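Side-chain contacts in chemotactic transducer PctC (Pseudomonas aeruginosa, PDB 5LTV), which probably serves as a chemotaxis receptor that senses amino acids and related compounds, its ligand-binding domain binding gamma-aminobutyric acid: residues S65-L70 with A79-Q84; L96-A99 with F104-R107; D126-D131 with G159-V164; L153-A158 with G163-D168. All coordinates share one frame; numbering follows the deposited sequence. Where two conformers were deposited one is given.

Interaction 1 (S65-L70 with A79-Q84); sequences SQLALL and ARQLEQ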
loop_
_atom_site.group_PDB
_atom_site.type_symbol
_atom_site.label_atom_id
_atom_site.label_comp_id
_atom_site.label_asym_id
_atom_site.label_seq_id
_atom_site.Cartn_x
_atom_site.Cartn_y
_atom_site.Cartn_z
ATOM N N SER A 65 -17.647 1.879 -3.999
ATOM C CA SER A 65 -19.080 2.152 -3.834
ATOM C C SER A 65 -19.611 3.072 -4.936
ATOM O O SER A 65 -20.703 2.840 -5.456
ATOM C CB SER A 65 -19.378 2.731 -2.448
ATOM O OG SER A 65 -18.631 3.891 -2.179
ATOM N N GLN A 66 -18.857 4.105 -5.322
ATOM C CA GLN A 66 -19.279 4.934 -6.452
ATOM C C GLN A 66 -19.536 4.113 -7.702
ATOM O O GLN A 66 -20.500 4.377 -8.427
ATOM C CB GLN A 66 -18.215 5.939 -6.793
ATOM C CG GLN A 66 -18.225 7.200 -6.125
ATOM C CD GLN A 66 -17.009 7.907 -6.542
ATOM O OE1 GLN A 66 -16.976 8.461 -7.622
ATOM N NE2 GLN A 66 -16.009 7.934 -5.676
ATOM N N LEU A 67 -18.631 3.169 -8.014
ATOM C CA LEU A 67 -18.769 2.382 -9.243
ATOM C C LEU A 67 -19.927 1.397 -9.151
ATOM O O LEU A 67 -20.649 1.207 -10.136
ATOM C CB LEU A 67 -17.474 1.640 -9.559
ATOM C CG LEU A 67 -16.263 2.489 -9.905
ATOM C CD1 LEU A 67 -14.977 1.679 -9.861
ATOM C CD2 LEU A 67 -16.456 3.049 -11.253
ATOM N N ALA A 68 -20.129 0.763 -7.978
ATOM C CA ALA A 68 -21.300 -0.098 -7.803
ATOM C C ALA A 68 -22.611 0.675 -7.977
ATOM O O ALA A 68 -23.649 0.076 -8.290
ATOM C CB ALA A 68 -21.282 -0.775 -6.421
ATOM N N LEU A 69 -22.598 1.987 -7.721
ATOM C CA LEU A 69 -23.816 2.785 -7.796
ATOM C C LEU A 69 -24.152 3.233 -9.203
ATOM O O LEU A 69 -25.245 3.772 -9.395
ATOM C CB LEU A 69 -23.713 4.033 -6.903
ATOM C CG LEU A 69 -23.735 3.950 -5.358
ATOM C CD1 LEU A 69 -23.654 5.339 -4.760
ATOM C CD2 LEU A 69 -25.015 3.241 -4.880
ATOM N N LEU A 70 -23.235 3.109 -10.158
ATOM C CA LEU A 70 -23.542 3.468 -11.555
ATOM C C LEU A 70 -24.699 2.637 -12.043
ATOM O O LEU A 70 -24.624 1.404 -12.033
ATOM C CB LEU A 70 -22.331 3.218 -12.461
ATOM C CG LEU A 70 -21.080 4.066 -12.196
ATOM C CD1 LEU A 70 -19.983 3.762 -13.237
ATOM C CD2 LEU A 70 -21.459 5.537 -12.205
ATOM N N ALA A 79 -14.932 5.794 -16.800
ATOM C CA ALA A 79 -13.818 6.719 -16.974
ATOM C C ALA A 79 -14.138 8.065 -16.347
ATOM O O ALA A 79 -13.283 8.670 -15.696
ATOM C CB ALA A 79 -13.485 6.874 -18.452
ATOM N N ARG A 80 -15.389 8.510 -16.485
ATOM C CA ARG A 80 -15.821 9.785 -15.916
ATOM C C ARG A 80 -15.674 9.768 -14.407
ATOM O O ARG A 80 -15.107 10.693 -13.826
ATOM C CB ARG A 80 -17.270 10.089 -16.331
ATOM C CG ARG A 80 -17.702 11.551 -16.210
ATOM C CD ARG A 80 -19.079 11.833 -16.841
ATOM N NE ARG A 80 -20.136 11.165 -16.091
ATOM C CZ ARG A 80 -21.147 11.787 -15.493
ATOM N NH1 ARG A 80 -21.265 13.109 -15.583
ATOM N NH2 ARG A 80 -22.047 11.084 -14.809
ATOM N N GLN A 81 -16.163 8.704 -13.756
ATOM C CA GLN A 81 -15.969 8.542 -12.310
ATOM C C GLN A 81 -14.475 8.552 -11.917
ATOM O O GLN A 81 -14.092 9.194 -10.934
ATOM C CB GLN A 81 -16.658 7.246 -11.863
ATOM C CG GLN A 81 -17.517 7.352 -10.629
ATOM C CD GLN A 81 -18.715 8.290 -10.776
ATOM O OE1 GLN A 81 -19.282 8.464 -11.866
ATOM N NE2 GLN A 81 -19.105 8.917 -9.656
ATOM N N LEU A 82 -13.605 7.897 -12.705
ATOM C CA LEU A 82 -12.178 7.828 -12.375
ATOM C C LEU A 82 -11.456 9.146 -12.617
ATOM O O LEU A 82 -10.399 9.384 -12.016
ATOM C CB LEU A 82 -11.485 6.697 -13.163
ATOM C CG LEU A 82 -11.939 5.293 -12.707
ATOM C CD1 LEU A 82 -11.395 4.142 -13.558
ATOM C CD2 LEU A 82 -11.512 5.080 -11.310
ATOM N N GLU A 83 -12.027 10.029 -13.428
ATOM C CA GLU A 83 -11.354 11.277 -13.758
ATOM C C GLU A 83 -11.493 12.355 -12.684
ATOM O O GLU A 83 -10.951 13.451 -12.872
ATOM C CB GLU A 83 -11.870 11.788 -15.113
ATOM C CG GLU A 83 -11.216 10.962 -16.174
ATOM C CD GLU A 83 -11.512 11.394 -17.573
ATOM O OE1 GLU A 83 -12.286 12.349 -17.741
ATOM O OE2 GLU A 83 -10.955 10.771 -18.510
ATOM N N GLN A 84 -12.170 12.077 -11.570
ATOM C CA GLN A 84 -12.287 13.076 -10.506
ATOM C C GLN A 84 -10.917 13.516 -9.976
ATOM O O GLN A 84 -10.047 12.664 -9.700
ATOM C CB GLN A 84 -13.146 12.531 -9.365
ATOM C CG GLN A 84 -14.593 12.407 -9.732
ATOM C CD GLN A 84 -15.360 11.678 -8.671
ATOM O OE1 GLN A 84 -15.663 10.464 -8.813
ATOM N NE2 GLN A 84 -15.675 12.399 -7.582
#
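Gln81 bends at its second torsion (chi2 63°), while Gln66 runs out extended beyond CG, and the two side-chain amides thereby meet in the gap between their helices. The side chains cross at a slant and their amide planes stand 71° apart, and one hydrogen bond joins them: Gln81 NE2 donates to Gln66 OE1 over 3.0 Å with an N-H...O angle of 155°. The donor lies in the carbonyl plane of Gln66, on a lone pair, and the acceptor lies near the amide plane of Gln81, so the bond is well formed at both ends. Gln81 CG lies 3.3 Å from Gln66 OE1.

Van der Waals contacts flank this bond. Leu70 slides past Gln81 in the opposite direction, its methyl Leu70 CD2 lying beside the amide oxygen Gln81 OE1 at 3.7 Å. Deeper in, Leu67 CD2 approaches Gln81 CB at 4.2 Å. Beyond the pair, Gln66 NE2 makes a weak hydrogen bond to Gly62 O.

The contact joins the end of helix 34-68 to helix 75-82 near the surface. Ala79 and Leu82 of the latter pack on strand 104-107, while Ala68 O of the segment 65-70 accepts a hydrogen bond from His157 of strand 147-157.

Interaction 2 (L96-A99 with F104-R107); sequences LGEA and FTMR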
loop_
_atom_site.group_PDB
_atom_site.type_symbol
_atom_site.label_atom_id
_atom_site.label_comp_id
_atom_site.label_asym_id
_atom_site.label_seq_id
_atom_site.Cartn_x
_atom_site.Cartn_y
_atom_site.Cartn_z
ATOM N N LEU A 96 -9.588 0.498 -12.656
ATOM C CA LEU A 96 -10.540 -0.601 -12.626
ATOM C C LEU A 96 -10.096 -1.623 -13.657
ATOM O O LEU A 96 -10.024 -1.312 -14.850
ATOM C CB LEU A 96 -11.962 -0.121 -12.943
ATOM C CG LEU A 96 -13.022 -1.238 -13.104
ATOM C CD1 LEU A 96 -13.427 -1.837 -11.747
ATOM C CD2 LEU A 96 -14.261 -0.677 -13.803
ATOM N N GLY A 97 -9.800 -2.841 -13.204
ATOM C CA GLY A 97 -9.569 -3.950 -14.095
ATOM C C GLY A 97 -10.875 -4.708 -14.135
ATOM O O GLY A 97 -11.405 -5.096 -13.089
ATOM N N GLU A 98 -11.421 -4.874 -15.347
ATOM C CA GLU A 98 -12.739 -5.480 -15.544
ATOM C C GLU A 98 -12.642 -6.984 -15.779
ATOM O O GLU A 98 -11.750 -7.453 -16.474
ATOM C CB GLU A 98 -13.476 -4.806 -16.714
ATOM C CG GLU A 98 -13.954 -3.399 -16.364
ATOM C CD GLU A 98 -14.727 -2.711 -17.468
ATOM O OE1 GLU A 98 -14.365 -1.567 -17.832
ATOM O OE2 GLU A 98 -15.736 -3.278 -17.947
ATOM N N ALA A 99 -13.611 -7.725 -15.233
ATOM C CA ALA A 99 -13.580 -9.193 -15.260
ATOM C C ALA A 99 -13.912 -9.754 -16.641
ATOM O O ALA A 99 -13.320 -10.753 -17.058
ATOM C CB ALA A 99 -14.565 -9.739 -14.227
ATOM N N PHE A 104 -8.970 -2.245 -19.010
ATOM C CA PHE A 104 -8.231 -1.611 -17.937
ATOM C C PHE A 104 -8.380 -0.103 -18.116
ATOM O O PHE A 104 -7.913 0.454 -19.121
ATOM C CB PHE A 104 -6.767 -2.045 -17.981
ATOM C CG PHE A 104 -5.918 -1.450 -16.877
ATOM C CD1 PHE A 104 -6.078 -1.870 -15.565
ATOM C CD2 PHE A 104 -4.962 -0.478 -17.163
ATOM C CE1 PHE A 104 -5.300 -1.334 -14.551
ATOM C CE2 PHE A 104 -4.195 0.076 -16.167
ATOM C CZ PHE A 104 -4.364 -0.357 -14.844
ATOM N N THR A 105 -9.034 0.558 -17.157
ATOM C CA THR A 105 -9.207 2.009 -17.190
ATOM C C THR A 105 -8.450 2.615 -16.021
ATOM O O THR A 105 -8.770 2.347 -14.865
ATOM C CB THR A 105 -10.669 2.417 -17.113
ATOM O OG1 THR A 105 -11.404 1.670 -18.065
ATOM C CG2 THR A 105 -10.831 3.897 -17.430
ATOM N N MET A 106 -7.457 3.429 -16.324
ATOM C CA MET A 106 -6.579 4.030 -15.348
ATOM C C MET A 106 -6.582 5.549 -15.503
ATOM O O MET A 106 -6.485 6.051 -16.628
ATOM C CB MET A 106 -5.179 3.547 -15.554
ATOM C CG MET A 106 -4.173 4.292 -14.697
ATOM S SD MET A 106 -2.536 3.399 -14.611
ATOM C CE MET A 106 -1.794 4.020 -16.060
ATOM N N ARG A 107 -6.663 6.269 -14.367
ATOM C CA ARG A 107 -6.564 7.741 -14.374
ATOM C C ARG A 107 -5.655 8.154 -13.228
ATOM O O ARG A 107 -5.714 7.531 -12.188
ATOM C CB ARG A 107 -7.949 8.477 -14.301
ATOM C CG ARG A 107 -8.849 8.128 -15.522
ATOM C CD ARG A 107 -8.405 8.906 -16.813
ATOM N NE ARG A 107 -9.281 8.730 -17.973
ATOM C CZ ARG A 107 -9.297 7.637 -18.784
ATOM N NH1 ARG A 107 -8.542 6.537 -18.597
ATOM N NH2 ARG A 107 -10.115 7.657 -19.791
#
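Leu96 and Thr105 form a hydrogen-bonded antiparallel pair, and their backbones supply the two bonds of this contact. Leu96 N donates to Thr105 O at 3.0 Å, and Thr105 N returns a bond to Leu96 O at 3.1 Å. The short axes of strands 96-98 and 104-107 run 174° apart in direction, which is almost exactly antiparallel. Leu96 O also receives a CA-H...O contact from Phe104 CA at 3.6 Å, so this oxygen has two partners.

Among the side-chain contacts, the ring of Phe104 lies against strand 93-98. Its CG stands anti to the backbone N (chi1 -179°), which lays the ring against the neighbouring strand: Gly97 CA meets the ring edge, close to its plane, at 4.3 Å from Phe104 CD1. Gly97 is the non-hydrogen-bonded partner of Phe104. Leu96 and Thr105 send their side chains to the other face of the sheet, where both touch helix 75-82.

A polar bond within one segment completes the account. Arg107 curls back so that NH1 donates to Met106 O over 2.9 Å; the oxygen lies in the guanidinium plane, but the donor stands 50° out of the carbonyl plane. Arg107 NE is also salt-bridged to Glu83.

Together these features describe a beta hairpin, strands 93-98 and 104-107, at one margin of the ligand-carrying sheet of a Cache domain. Met106 belongs to the pocket for gamma-aminobutyric acid, and the side chain of Phe104 comes within about 4 Å of that ligand.

Interaction 3 (D126-D131 with G159-V164); sequences DALAAD and GQLLGV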
loop_
_atom_site.group_PDB
_atom_site.type_symbol
_atom_site.label_atom_id
_atom_site.label_comp_id
_atom_site.label_asym_id
_atom_site.label_seq_id
_atom_site.Cartn_x
_atom_site.Cartn_y
_atom_site.Cartn_z
ATOM N N ASP A 126 -5.426 -11.119 -5.768
ATOM C CA ASP A 126 -5.545 -11.096 -4.298
ATOM C C ASP A 126 -6.802 -10.354 -3.824
ATOM O O ASP A 126 -7.404 -10.746 -2.818
ATOM C CB ASP A 126 -4.292 -10.495 -3.654
ATOM C CG ASP A 126 -3.029 -11.325 -3.956
ATOM O OD1 ASP A 126 -3.182 -12.422 -4.528
ATOM O OD2 ASP A 126 -1.901 -10.881 -3.653
ATOM N N ALA A 127 -7.231 -9.294 -4.517
ATOM C CA ALA A 127 -8.508 -8.693 -4.130
ATOM C C ALA A 127 -9.659 -9.703 -4.241
ATOM O O ALA A 127 -10.548 -9.754 -3.372
ATOM C CB ALA A 127 -8.806 -7.457 -4.993
ATOM N N LEU A 128 -9.670 -10.497 -5.321
ATOM C CA LEU A 128 -10.755 -11.445 -5.507
ATOM C C LEU A 128 -10.674 -12.568 -4.484
ATOM O O LEU A 128 -11.700 -12.981 -3.936
ATOM C CB LEU A 128 -10.747 -12.007 -6.927
ATOM C CG LEU A 128 -11.217 -11.071 -8.049
ATOM C CD1 LEU A 128 -11.409 -11.844 -9.335
ATOM C CD2 LEU A 128 -12.497 -10.330 -7.667
ATOM N N ALA A 129 -9.460 -13.048 -4.191
ATOM C CA ALA A 129 -9.312 -14.138 -3.231
ATOM C C ALA A 129 -9.744 -13.699 -1.832
ATOM O O ALA A 129 -10.448 -14.432 -1.132
ATOM C CB ALA A 129 -7.868 -14.652 -3.215
ATOM N N ALA A 130 -9.377 -12.487 -1.423
ATOM C CA ALA A 130 -9.786 -12.010 -0.111
ATOM C C ALA A 130 -11.224 -11.510 -0.061
ATOM O O ALA A 130 -11.772 -11.412 1.030
ATOM C CB ALA A 130 -8.843 -10.906 0.353
ATOM N N ASP A 131 -11.841 -11.218 -1.207
ATOM C CA ASP A 131 -13.186 -10.588 -1.339
ATOM C C ASP A 131 -13.377 -9.373 -0.428
ATOM O O ASP A 131 -14.436 -9.182 0.165
ATOM C CB ASP A 131 -14.334 -11.583 -1.121
ATOM C CG ASP A 131 -15.699 -11.042 -1.683
ATOM O OD1 ASP A 131 -15.699 -10.489 -2.806
ATOM O OD2 ASP A 131 -16.757 -11.141 -1.006
ATOM N N GLY A 159 -24.801 -7.326 -7.670
ATOM C CA GLY A 159 -24.397 -8.658 -7.237
ATOM C C GLY A 159 -23.482 -9.428 -8.182
ATOM O O GLY A 159 -23.015 -10.501 -7.812
ATOM N N GLN A 160 -23.217 -8.906 -9.371
ATOM C CA GLN A 160 -22.342 -9.503 -10.379
ATOM C C GLN A 160 -21.000 -8.749 -10.459
ATOM O O GLN A 160 -20.961 -7.510 -10.452
ATOM C CB GLN A 160 -23.041 -9.470 -11.751
ATOM C CG GLN A 160 -24.377 -10.234 -11.771
ATOM C CD GLN A 160 -24.142 -11.725 -11.538
ATOM O OE1 GLN A 160 -24.638 -12.277 -10.567
ATOM N NE2 GLN A 160 -23.374 -12.353 -12.407
ATOM N N LEU A 161 -19.901 -9.512 -10.538
ATOM C CA LEU A 161 -18.561 -8.934 -10.537
ATOM C C LEU A 161 -18.333 -7.989 -11.716
ATOM O O LEU A 161 -18.508 -8.360 -12.881
ATOM C CB LEU A 161 -17.513 -10.041 -10.539
ATOM C CG LEU A 161 -16.084 -9.551 -10.307
ATOM C CD1 LEU A 161 -15.971 -8.956 -8.916
ATOM C CD2 LEU A 161 -15.171 -10.766 -10.461
ATOM N N LEU A 162 -17.994 -6.735 -11.400
ATOM C CA LEU A 162 -17.529 -5.791 -12.400
ATOM C C LEU A 162 -16.021 -5.951 -12.618
ATOM O O LEU A 162 -15.546 -6.049 -13.756
ATOM C CB LEU A 162 -17.892 -4.363 -11.961
ATOM C CG LEU A 162 -17.299 -3.292 -12.881
ATOM C CD1 LEU A 162 -17.838 -3.412 -14.336
ATOM C CD2 LEU A 162 -17.532 -1.892 -12.304
ATOM N N GLY A 163 -15.261 -5.986 -11.542
ATOM C CA GLY A 163 -13.833 -6.223 -11.643
ATOM C C GLY A 163 -13.195 -5.932 -10.308
ATOM O O GLY A 163 -13.808 -6.145 -9.258
ATOM N N VAL A 164 -11.969 -5.403 -10.373
ATOM C CA VAL A 164 -11.246 -4.966 -9.186
ATOM C C VAL A 164 -10.861 -3.501 -9.337
ATOM O O VAL A 164 -10.234 -3.113 -10.329
ATOM C CB VAL A 164 -10.018 -5.841 -8.928
ATOM C CG1 VAL A 164 -9.136 -5.222 -7.850
ATOM C CG2 VAL A 164 -10.482 -7.233 -8.544
#
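Leu128 and Leu161 point at each other tip to tip, and Val164 stands beside them to complete a small apolar cluster between helix and strand. In Leu128 the CG lies anti to the carbonyl carbon, beside the backbone N (chi1 -73°), which carries its methyls from the flank of the helix toward the strand. Leu161 takes the other course, with CG anti to its own backbone N (chi1 -170°). The two ends meet at 3.9 Å between Leu128 CD2 and Leu161 CD2.

Val164 meets the leucine at a slant rather than head-on, with Val164 CG2 3.8 Å from Leu128 CD2. Val164 CG1 packs on Ala127 CB at 3.6 Å, while CG2 lies between Leu128 and Ala127, touching both. Ala127 CB points toward the strand, and the alpha carbons of Ala127 and Val164 are 6.9 Å apart. The segments are held here by van der Waals contact, more deeply buried at Ala127 and Val164 than at the two leucines.

Next to the cluster, Asp131 OD1 forms a salt bridge with Arg156 of strand 147-157. Between Leu161 and Val164 the strand carries a classic beta bulge, in which Leu162 and Gly163 both face Val155. The whole is helix-on-sheet packing, helix 122-130 lying against strand 160-170 at 127° between the short axes, within the Cache fold.

Interaction 4 (L153-A158 with G163-D168); sequences LPVRHA and GVAAGD. With ABU (gamma-amino-butanoic acid), chain H.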
loop_
_atom_site.group_PDB
_atom_site.type_symbol
_atom_site.label_atom_id
_atom_site.label_comp_id
_atom_site.label_asym_id
_atom_site.label_seq_id
_atom_site.Cartn_x
_atom_site.Cartn_y
_atom_site.Cartn_z
ATOM N N LEU A 153 -9.875 -3.783 -4.174
ATOM C CA LEU A 153 -11.024 -4.523 -3.684
ATOM C C LEU A 153 -11.975 -4.824 -4.835
ATOM O O LEU A 153 -12.070 -4.036 -5.785
ATOM C CB LEU A 153 -11.759 -3.767 -2.560
ATOM C CG LEU A 153 -12.163 -2.284 -2.504
ATOM C CD1 LEU A 153 -12.080 -1.508 -3.802
ATOM C CD2 LEU A 153 -13.562 -2.178 -1.900
ATOM N N PRO A 154 -12.715 -5.939 -4.760
ATOM C CA PRO A 154 -13.696 -6.254 -5.805
ATOM C C PRO A 154 -14.792 -5.214 -5.856
ATOM O O PRO A 154 -15.119 -4.580 -4.855
ATOM C CB PRO A 154 -14.252 -7.616 -5.379
ATOM C CG PRO A 154 -13.198 -8.136 -4.340
ATOM C CD PRO A 154 -12.767 -6.897 -3.636
ATOM N N VAL A 155 -15.328 -5.017 -7.058
ATOM C CA VAL A 155 -16.494 -4.170 -7.336
ATOM C C VAL A 155 -17.566 -5.040 -7.983
ATOM O O VAL A 155 -17.331 -5.643 -9.042
ATOM C CB VAL A 155 -16.132 -3.001 -8.277
ATOM C CG1 VAL A 155 -17.346 -2.049 -8.479
ATOM C CG2 VAL A 155 -14.911 -2.254 -7.748
ATOM N N ARG A 156 -18.725 -5.128 -7.346
ATOM C CA ARG A 156 -19.876 -5.814 -7.911
ATOM C C ARG A 156 -20.928 -4.776 -8.292
ATOM O O ARG A 156 -20.998 -3.695 -7.701
ATOM C CB ARG A 156 -20.467 -6.851 -6.929
ATOM C CG ARG A 156 -19.624 -8.143 -6.736
ATOM C CD ARG A 156 -20.171 -9.032 -5.597
ATOM N NE ARG A 156 -19.382 -10.260 -5.363
ATOM C CZ ARG A 156 -18.295 -10.337 -4.588
ATOM N NH1 ARG A 156 -17.837 -9.265 -3.950
ATOM N NH2 ARG A 156 -17.661 -11.490 -4.454
ATOM N N HIS A 157 -21.721 -5.090 -9.315
ATOM C CA HIS A 157 -22.866 -4.273 -9.679
ATOM C C HIS A 157 -24.083 -5.183 -9.696
ATOM O O HIS A 157 -24.072 -6.220 -10.367
ATOM C CB HIS A 157 -22.668 -3.572 -11.020
ATOM C CG HIS A 157 -23.879 -2.823 -11.473
ATOM N ND1 HIS A 157 -24.446 -1.807 -10.731
ATOM C CD2 HIS A 157 -24.668 -2.982 -12.560
ATOM C CE1 HIS A 157 -25.511 -1.348 -11.364
ATOM N NE2 HIS A 157 -25.669 -2.047 -12.473
ATOM N N ALA A 158 -25.100 -4.835 -8.902
ATOM C CA ALA A 158 -26.283 -5.690 -8.744
ATOM C C ALA A 158 -25.894 -7.142 -8.434
ATOM O O ALA A 158 -26.545 -8.091 -8.901
ATOM C CB ALA A 158 -27.170 -5.631 -9.998
ATOM N N GLY A 163 -15.261 -5.986 -11.542
ATOM C CA GLY A 163 -13.833 -6.223 -11.643
ATOM C C GLY A 163 -13.195 -5.932 -10.308
ATOM O O GLY A 163 -13.808 -6.145 -9.258
ATOM N N VAL A 164 -11.969 -5.403 -10.373
ATOM C CA VAL A 164 -11.246 -4.966 -9.186
ATOM C C VAL A 164 -10.861 -3.501 -9.337
ATOM O O VAL A 164 -10.234 -3.113 -10.329
ATOM C CB VAL A 164 -10.018 -5.841 -8.928
ATOM C CG1 VAL A 164 -9.136 -5.222 -7.850
ATOM C CG2 VAL A 164 -10.482 -7.233 -8.544
ATOM N N ALA A 165 -11.212 -2.691 -8.342
ATOM C CA ALA A 165 -10.828 -1.291 -8.317
ATOM C C ALA A 165 -9.652 -1.129 -7.367
ATOM O O ALA A 165 -9.558 -1.852 -6.368
ATOM C CB ALA A 165 -12.001 -0.409 -7.900
ATOM N N ALA A 166 -8.717 -0.245 -7.728
ATOM C CA ALA A 166 -7.521 -0.012 -6.920
ATOM C C ALA A 166 -7.054 1.443 -7.018
ATOM O O ALA A 166 -7.403 2.165 -7.946
ATOM C CB ALA A 166 -6.356 -0.908 -7.339
ATOM N N GLY A 167 -6.257 1.844 -6.028
ATOM C CA GLY A 167 -5.331 2.957 -6.193
ATOM C C GLY A 167 -3.946 2.578 -5.724
ATOM O O GLY A 167 -3.789 1.823 -4.772
ATOM N N ASP A 168 -2.933 3.101 -6.399
ATOM C CA ASP A 168 -1.592 2.820 -5.925
ATOM C C ASP A 168 -0.859 4.121 -5.574
ATOM O O ASP A 168 -1.261 5.221 -5.974
ATOM C CB ASP A 168 -0.800 1.982 -6.928
ATOM C CG ASP A 168 -0.744 2.615 -8.315
ATOM O OD1 ASP A 168 -0.649 3.860 -8.417
ATOM O OD2 ASP A 168 -0.810 1.859 -9.312
HETATM N N ABU H . -0.756 1.903 -12.117
HETATM C CD ABU H . -0.000 0.621 -12.156
HETATM C CB ABU H . -0.720 -0.451 -12.929
HETATM C CG ABU H . -0.874 -1.753 -12.160
HETATM C C ABU H . 0.049 -2.930 -12.420
HETATM O O ABU H . 1.272 -2.798 -12.165
HETATM O OXT ABU H . -0.473 -4.012 -12.810
#
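Gly163 opens the pairing with Val155 in an antiparallel beta hairpin, strands 147-157 and 160-170 of the ligand-carrying five-stranded sheet of the Cache domain. Gly163 O accepts from Val155 N at 2.9 Å, and Gly163 N gives a longer bond, 3.3 Å, to Val155 O. The same Gly163 O lies 3.5 Å from Pro154 CA, a CA-H...O contact. Val164 follows as the non-hydrogen-bonded partner of Pro154, which as a proline has no N-H to offer; Val164 CG1 also passes 3.8 Å from Leu153 O.

Ala165 resumes the bonding through a reciprocal pair with Leu153: Leu153 N reaches Ala165 O at 2.9 Å, nearly along the C=O axis, and Ala165 N is bound in turn to Leu153 O. On the face shared by Val155 and Ala165 the fit is tight, Val155 CG2 being 3.4 Å from Ala165 CB. Helix 34-68 lies over this face, touching Leu153 and Val155.

Past Ala166 and Gly167 the strand enters the ligand pocket. Asp168 bonds through OD1 to Ser93 OG and through OD2 to Tyr95 OH; Asp168 OD2 also accepts a hydrogen bond from the amino N of gamma-aminobutyric acid at 2.8 Å.

All four interactions gather on one side of the chain's centre, around the five-stranded antiparallel sheet that carries the ligand. Interactions 1 and 2 come in series along the chain, followed by the overlapping 3 and 4, which share Gly163 and Val164 and have centres 6 Å apart. Strand 160-170 is central: its neighbours are strand 93-98 of interaction 2 and strand 147-157 of interaction 4. Interaction 1 lies about 10 Å from interaction 4 and 11 Å from interaction 2, centre to centre, and touches both. The contacts thus connect helices 34-68, 75-82 and 122-130 to one sheet, whose strands supply pocket residues Met106 and Asp168.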